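Local coordinates for protein N-alpha-acetyltransferase 30 (Saccharomyces cerevisiae, PDB 6YGB) that acetylates, as the catalytic subunit of the NatC complex, protein N-termini starting with methionine followed by leucine, isoleucine or phenylalanine, using acetyl-CoA as donor, at residues Lys21-Asp26 against Met83-Ser88; Met133-Met138 against Leu154-Thr159. All coordinates share one frame; numbering follows the deposited sequence.

Interaction 1 (Lys21-Asp26 against Met83-Ser88). With COA (coenzyme A), chain D.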
loop_
_atom_site.group_PDB
_atom_site.type_symbol
_atom_site.label_atom_id
_atom_site.label_comp_id
_atom_site.label_asym_id
_atom_site.label_seq_id
_atom_site.Cartn_x
_atom_site.Cartn_y
_atom_site.Cartn_z
ATOM N N LYS A 21 -14.612 27.548 2.244
ATOM C CA LYS A 21 -15.800 27.024 2.909
ATOM C C LYS A 21 -16.408 25.886 2.106
ATOM O O LYS A 21 -16.786 24.851 2.664
ATOM C CB LYS A 21 -16.826 28.139 3.107
ATOM C CG LYS A 21 -18.069 27.713 3.866
ATOM C CD LYS A 21 -17.797 27.674 5.362
ATOM C CE LYS A 21 -18.953 27.055 6.128
ATOM N NZ LYS A 21 -18.703 27.064 7.599
ATOM N N LEU A 22 -16.493 26.056 0.788
ATOM C CA LEU A 22 -17.141 25.064 -0.061
ATOM C C LEU A 22 -16.339 23.767 -0.133
ATOM O O LEU A 22 -16.921 22.676 -0.126
ATOM C CB LEU A 22 -17.354 25.654 -1.454
ATOM C CG LEU A 22 -17.960 24.754 -2.526
ATOM C CD1 LEU A 22 -19.340 24.283 -2.108
ATOM C CD2 LEU A 22 -18.015 25.499 -3.854
ATOM N N ILE A 23 -15.007 23.859 -0.201
ATOM C CA ILE A 23 -14.188 22.655 -0.336
ATOM C C ILE A 23 -14.093 21.907 0.988
ATOM O O ILE A 23 -14.083 20.670 1.018
ATOM C CB ILE A 23 -12.793 23.015 -0.877
ATOM C CG1 ILE A 23 -12.883 23.442 -2.336
ATOM C CG2 ILE A 23 -11.831 21.843 -0.755
ATOM C CD1 ILE A 23 -11.577 23.946 -2.891
ATOM N N ASP A 24 -14.024 22.640 2.105
ATOM C CA ASP A 24 -13.798 22.009 3.403
ATOM C C ASP A 24 -14.971 21.142 3.844
ATOM O O ASP A 24 -14.783 20.212 4.636
ATOM C CB ASP A 24 -13.512 23.070 4.466
ATOM C CG ASP A 24 -12.078 23.570 4.424
ATOM O OD1 ASP A 24 -11.205 22.849 3.897
ATOM O OD2 ASP A 24 -11.822 24.681 4.936
ATOM N N ALA A 25 -16.179 21.422 3.354
ATOM C CA ALA A 25 -17.348 20.690 3.831
ATOM C C ALA A 25 -17.269 19.208 3.484
ATOM O O ALA A 25 -17.667 18.353 4.283
ATOM C CB ALA A 25 -18.621 21.309 3.257
ATOM N N ASP A 26 -16.748 18.886 2.303
ATOM C CA ASP A 26 -16.728 17.514 1.809
ATOM C C ASP A 26 -15.515 16.717 2.265
ATOM O O ASP A 26 -15.512 15.487 2.126
ATOM C CB ASP A 26 -16.783 17.508 0.279
ATOM C CG ASP A 26 -18.010 18.215 -0.259
ATOM O OD1 ASP A 26 -19.131 17.907 0.205
ATOM O OD2 ASP A 26 -17.851 19.084 -1.142
ATOM N N MET A 83 -8.375 19.935 -6.073
ATOM C CA MET A 83 -9.624 20.171 -5.364
ATOM C C MET A 83 -10.776 20.326 -6.347
ATOM O O MET A 83 -10.649 21.029 -7.355
ATOM C CB MET A 83 -9.513 21.417 -4.475
ATOM C CG MET A 83 -8.694 21.203 -3.213
ATOM S SD MET A 83 -8.204 22.733 -2.390
ATOM C CE MET A 83 -6.579 22.970 -3.086
ATOM N N LEU A 84 -11.895 19.669 -6.045
ATOM C CA LEU A 84 -13.114 19.790 -6.840
ATOM C C LEU A 84 -14.302 19.665 -5.900
ATOM O O LEU A 84 -14.430 18.657 -5.197
ATOM C CB LEU A 84 -13.179 18.721 -7.928
ATOM C CG LEU A 84 -14.480 18.673 -8.734
ATOM C CD1 LEU A 84 -14.703 19.987 -9.471
ATOM C CD2 LEU A 84 -14.471 17.499 -9.708
ATOM N N ALA A 85 -15.170 20.674 -5.886
ATOM C CA ALA A 85 -16.335 20.638 -5.013
ATOM C C ALA A 85 -17.520 21.308 -5.692
ATOM O O ALA A 85 -17.370 22.344 -6.343
ATOM C CB ALA A 85 -16.047 21.318 -3.669
ATOM N N VAL A 86 -18.698 20.714 -5.526
ATOM C CA VAL A 86 -19.954 21.290 -5.990
ATOM C C VAL A 86 -20.937 21.237 -4.831
ATOM O O VAL A 86 -21.032 20.214 -4.146
ATOM C CB VAL A 86 -20.513 20.548 -7.222
ATOM C CG1 VAL A 86 -21.975 20.904 -7.454
ATOM C CG2 VAL A 86 -19.695 20.885 -8.457
ATOM N N GLU A 87 -21.648 22.339 -4.603
ATOM C CA GLU A 87 -22.573 22.420 -3.481
ATOM C C GLU A 87 -23.639 21.338 -3.590
ATOM O O GLU A 87 -24.049 20.944 -4.686
ATOM C CB GLU A 87 -23.219 23.804 -3.423
ATOM C CG GLU A 87 -23.959 24.092 -2.128
ATOM C CD GLU A 87 -23.724 25.504 -1.621
ATOM O OE1 GLU A 87 -22.845 26.200 -2.174
ATOM O OE2 GLU A 87 -24.419 25.919 -0.668
ATOM N N SER A 88 -24.091 20.859 -2.428
ATOM C CA SER A 88 -24.984 19.704 -2.383
ATOM C C SER A 88 -26.293 19.972 -3.116
ATOM O O SER A 88 -26.864 19.066 -3.734
ATOM C CB SER A 88 -25.257 19.318 -0.930
ATOM O OG SER A 88 -25.835 20.400 -0.222
HETATM N N1A COA D . -22.766 8.340 -9.901
HETATM C C2A COA D . -21.991 7.993 -10.959
HETATM N N3A COA D . -21.459 8.963 -11.766
HETATM C C4A COA D . -21.703 10.257 -11.522
HETATM C C5A COA D . -22.469 10.603 -10.477
HETATM C C6A COA D . -23.004 9.616 -9.660
HETATM N N6A COA D . -23.857 9.430 -8.457
HETATM N N7A COA D . -22.566 11.947 -10.435
HETATM C C8A COA D . -21.859 12.449 -11.454
HETATM N N9A COA D . -21.339 11.409 -12.110
HETATM C C1B COA D . -20.570 11.209 -13.163
HETATM C C2B COA D . -21.391 10.732 -14.365
HETATM O O2B COA D . -20.481 10.214 -15.390
HETATM C C3B COA D . -21.954 11.862 -14.789
HETATM O O3B COA D . -22.497 11.693 -16.118
HETATM P P3B COA D . -23.942 10.951 -16.313
HETATM O O7A COA D . -25.043 11.994 -16.371
HETATM O O8A COA D . -23.929 10.165 -17.601
HETATM O O9A COA D . -24.231 10.009 -15.170
HETATM C C4B COA D . -20.699 12.915 -14.746
HETATM O O4B COA D . -20.008 12.599 -13.673
HETATM C C5B COA D . -21.169 14.359 -14.662
HETATM O O5B COA D . -21.538 14.660 -13.298
HETATM P P1A COA D . -21.723 16.274 -12.775
HETATM O O1A COA D . -23.208 16.617 -12.737
HETATM O O2A COA D . -20.999 17.195 -13.710
HETATM O O3A COA D . -21.073 16.442 -11.260
HETATM P P2A COA D . -21.741 17.253 -9.973
HETATM O O4A COA D . -21.682 18.756 -10.193
HETATM O O5A COA D . -23.176 16.829 -9.792
HETATM O O6A COA D . -20.847 16.823 -8.636
HETATM C CBP COA D . -18.862 15.646 -7.735
HETATM C CCP COA D . -20.026 15.703 -8.790
HETATM C CDP COA D . -18.107 14.266 -7.906
HETATM C CEP COA D . -17.848 16.806 -7.983
HETATM C CAP COA D . -19.449 15.763 -6.304
HETATM O OAP COA D . -19.814 14.526 -5.850
HETATM C C9P COA D . -18.416 16.372 -5.357
HETATM O O9P COA D . -18.581 17.477 -4.940
HETATM N N8P COA D . -17.235 15.612 -4.961
HETATM C C7P COA D . -16.252 16.212 -4.050
HETATM C C6P COA D . -15.154 15.192 -3.682
HETATM C C5P COA D . -14.589 14.548 -4.925
HETATM O O5P COA D . -15.144 13.624 -5.399
HETATM N N4P COA D . -13.346 15.059 -5.542
HETATM C C3P COA D . -12.795 14.409 -6.779
HETATM C C2P COA D . -11.281 14.094 -6.617
HETATM S S1P COA D . -10.243 15.372 -7.432
#
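I23 and M83 meet at the M83 end of the contact, their side chains crossing at about a right angle. I23 carries CG1 beside its own backbone N, and an extended chi2 of 174° sends CD1 down to the strand, where it touches M83 SD at 3.6 Å and M83 CB at the same distance. CG2, the other branch of I23, covers M83 CG from 4.0 Å. M83 starts out toward the helix; the bend at chi3 turns its terminal CE away, while SD stays against I23. Next along the strand, the short methyl of A85 lets the helix come close. A85 CB sits 4.0 Å from I23 CG1 and 3.8 Å from D26 OD2, with the L22 carbonyl O also beside it. L22 has CG anti to its backbone N (chi1 177°), which turns the branched end along the strand: CD1 comes to 3.9 Å from E87 N, and E87 OE1 is also close by. No hydrogen bond links the two segments. M83 and A85 bond strand 61-72 through their backbones, whereas V86 N donates to the pantetheine amide carbonyl O9P of coenzyme A at 3.3 Å, a backbone-to-cofactor bond characteristic of the GNAT fold; L84 O lies close to C7P. The axes of the helix and strand segments cross at 92°, 7.7 Å apart. Strand 61-72 packs C64 against L22 and I23; Y36 of helix 33-42 closes over I23 and M83, while helix 95-109 takes L84 and V86 on the other face of the sheet.

Interaction 2 (Met133-Met138 against Leu154-Thr159)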
loop_
_atom_site.group_PDB
_atom_site.type_symbol
_atom_site.label_atom_id
_atom_site.label_comp_id
_atom_site.label_asym_id
_atom_site.label_seq_id
_atom_site.Cartn_x
_atom_site.Cartn_y
_atom_site.Cartn_z
ATOM N N MET A 133 -13.936 11.184 -19.684
ATOM C CA MET A 133 -13.198 12.226 -20.381
ATOM C C MET A 133 -11.926 11.702 -21.033
ATOM O O MET A 133 -11.284 12.433 -21.790
ATOM C CB MET A 133 -12.853 13.363 -19.416
ATOM C CG MET A 133 -14.037 14.218 -19.015
ATOM S SD MET A 133 -13.503 15.720 -18.175
ATOM C CE MET A 133 -15.077 16.500 -17.823
ATOM N N GLY A 134 -11.550 10.458 -20.755
ATOM C CA GLY A 134 -10.358 9.850 -21.307
ATOM C C GLY A 134 -9.339 9.430 -20.276
ATOM O O GLY A 134 -8.359 8.764 -20.637
ATOM N N PHE A 135 -9.529 9.811 -19.013
ATOM C CA PHE A 135 -8.624 9.388 -17.954
ATOM C C PHE A 135 -8.618 7.867 -17.840
ATOM O O PHE A 135 -9.638 7.204 -18.039
ATOM C CB PHE A 135 -9.047 9.997 -16.613
ATOM C CG PHE A 135 -8.625 11.433 -16.410
ATOM C CD1 PHE A 135 -7.419 11.734 -15.794
ATOM C CD2 PHE A 135 -9.452 12.480 -16.787
ATOM C CE1 PHE A 135 -7.034 13.051 -15.579
ATOM C CE2 PHE A 135 -9.073 13.801 -16.576
ATOM C CZ PHE A 135 -7.863 14.088 -15.969
ATOM N N ILE A 136 -7.449 7.310 -17.527
ATOM C CA ILE A 136 -7.327 5.894 -17.217
ATOM C C ILE A 136 -6.530 5.759 -15.929
ATOM O O ILE A 136 -5.795 6.661 -15.525
ATOM C CB ILE A 136 -6.669 5.074 -18.351
ATOM C CG1 ILE A 136 -5.287 5.632 -18.691
ATOM C CG2 ILE A 136 -7.578 5.012 -19.570
ATOM C CD1 ILE A 136 -4.572 4.858 -19.769
ATOM N N ARG A 137 -6.691 4.613 -15.283
ATOM C CA ARG A 137 -6.045 4.349 -14.008
ATOM C C ARG A 137 -4.619 3.863 -14.250
ATOM O O ARG A 137 -4.409 2.851 -14.924
ATOM C CB ARG A 137 -6.853 3.316 -13.226
ATOM C CG ARG A 137 -8.340 3.612 -13.242
ATOM C CD ARG A 137 -9.162 2.553 -12.532
ATOM N NE ARG A 137 -10.589 2.806 -12.706
ATOM C CZ ARG A 137 -11.546 1.942 -12.388
ATOM N NH1 ARG A 137 -11.233 0.762 -11.874
ATOM N NH2 ARG A 137 -12.815 2.260 -12.587
ATOM N N MET A 138 -3.641 4.584 -13.709
ATOM C CA MET A 138 -2.243 4.214 -13.880
ATOM C C MET A 138 -1.629 3.601 -12.633
ATOM O O MET A 138 -0.503 3.102 -12.701
ATOM C CB MET A 138 -1.416 5.433 -14.306
ATOM C CG MET A 138 -1.782 5.966 -15.670
ATOM S SD MET A 138 -1.782 4.672 -16.925
ATOM C CE MET A 138 -0.055 4.199 -16.926
ATOM N N LEU A 154 -5.138 8.736 -11.640
ATOM C CA LEU A 154 -5.708 8.896 -12.971
ATOM C C LEU A 154 -4.870 9.881 -13.774
ATOM O O LEU A 154 -4.521 10.957 -13.270
ATOM C CB LEU A 154 -7.158 9.385 -12.887
ATOM C CG LEU A 154 -8.115 8.537 -12.048
ATOM C CD1 LEU A 154 -9.539 9.099 -12.059
ATOM C CD2 LEU A 154 -8.102 7.109 -12.541
ATOM N N ILE A 155 -4.562 9.523 -15.020
ATOM C CA ILE A 155 -3.779 10.374 -15.906
ATOM C C ILE A 155 -4.484 10.479 -17.249
ATOM O O ILE A 155 -4.977 9.480 -17.782
ATOM C CB ILE A 155 -2.338 9.854 -16.067
ATOM C CG1 ILE A 155 -1.556 10.132 -14.787
ATOM C CG2 ILE A 155 -1.636 10.529 -17.243
ATOM C CD1 ILE A 155 -0.569 9.065 -14.438
ATOM N N LEU A 156 -4.553 11.689 -17.778
ATOM C CA LEU A 156 -5.126 11.949 -19.095
ATOM C C LEU A 156 -4.037 12.534 -19.976
ATOM O O LEU A 156 -3.597 13.675 -19.740
ATOM C CB LEU A 156 -6.308 12.914 -19.005
ATOM C CG LEU A 156 -6.835 13.488 -20.320
ATOM C CD1 LEU A 156 -7.695 12.478 -21.077
ATOM C CD2 LEU A 156 -7.597 14.790 -20.085
ATOM N N PRO A 157 -3.564 11.817 -20.994
ATOM C CA PRO A 157 -2.480 12.352 -21.825
ATOM C C PRO A 157 -3.014 13.359 -22.835
ATOM O O PRO A 157 -3.990 13.096 -23.540
ATOM C CB PRO A 157 -1.920 11.104 -22.516
ATOM C CG PRO A 157 -3.091 10.205 -22.617
ATOM C CD PRO A 157 -3.959 10.458 -21.408
ATOM N N LEU A 158 -2.373 14.523 -22.889
ATOM C CA LEU A 158 -2.720 15.552 -23.858
ATOM C C LEU A 158 -1.755 15.596 -25.032
ATOM O O LEU A 158 -2.150 15.983 -26.137
ATOM C CB LEU A 158 -2.770 16.924 -23.172
ATOM C CG LEU A 158 -3.669 17.004 -21.929
ATOM C CD1 LEU A 158 -3.553 18.359 -21.255
ATOM C CD2 LEU A 158 -5.126 16.700 -22.276
ATOM N N THR A 159 -0.507 15.192 -24.819
ATOM C CA THR A 159 0.465 15.067 -25.896
ATOM C C THR A 159 1.151 13.717 -25.805
ATOM O O THR A 159 1.183 13.099 -24.743
ATOM C CB THR A 159 1.556 16.160 -25.855
ATOM O OG1 THR A 159 2.502 15.862 -24.820
ATOM C CG2 THR A 159 0.958 17.533 -25.614
ATOM O OXT THR A 159 1.711 13.229 -26.782
#
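The ring of F135 lies flat against L156: L156 CB stands almost over the ring centre, 3.4 Å from the centroid and 8° off the normal, a close CH-pi contact. A chi1 of -80° sets the F135 ring opposite its own carbonyl carbon, swung over to the other strand; its edge meets L154, with CD1 3.7 Å from L154 CB. G134, the residue before F135, has no side chain and takes L156 CD1 on its bare backbone, 3.6 Å from G134 C. G134 has a positive phi of 119° and ends helix 124-131 in a Schellman motif, and the chain leaves the helix where L156 packs on it. Strands 136-141 and 151-157 then form the antiparallel C-terminal hairpin of the GNAT fold. I136 and I155 are its hydrogen-bonded pair here, I136 N to I155 O at 3.3 Å and I155 N to I136 O at 3.2 Å; R137 and L154 follow as a non-hydrogen-bonded pair. The looser, solvent-facing part lies where the ends of R137 and M138 leave the partner strand. R137 and L154 run side by side, meeting through R137 CG and L154 CD2 (3.6 Å), after which the extended arginine chain leaves L154 behind and its NE forms a salt bridge with E131. M138 crosses I155 at about a right angle and presses CG on I155 CD1 at 3.5 Å, but bends at chi2 and chi3 carry its thioether away. Both M138 and R137 remain partly exposed even in the assembly, where L587 of the N-alpha-acetyltransferase 35 chain packs on M138 and I155, and D458 O of that chain accepts a bond from R137 NH1.

Both interactions reach the same mixed sheet, on opposite sides of the chain's centre, with centres about 24 Å apart and no direct touch. Interaction 1 lays a helix across a central strand and relies mainly on aliphatic and thioether contacts, with no hydrogen bond across; the strand's backbone is engaged by its neighbouring strand and the cofactor. Interaction 2 joins two neighbouring strands at the sheet's far end, adding paired backbone bonds and an aromatic face to its apolar packing. It is the more buried of the two, though farther from the chain's centre, covered by its own helices and by the N-alpha-acetyltransferase 35 chain. Helix 95-109 connects them, packing on L84 and V86 in one and on M133 and F135 in the other.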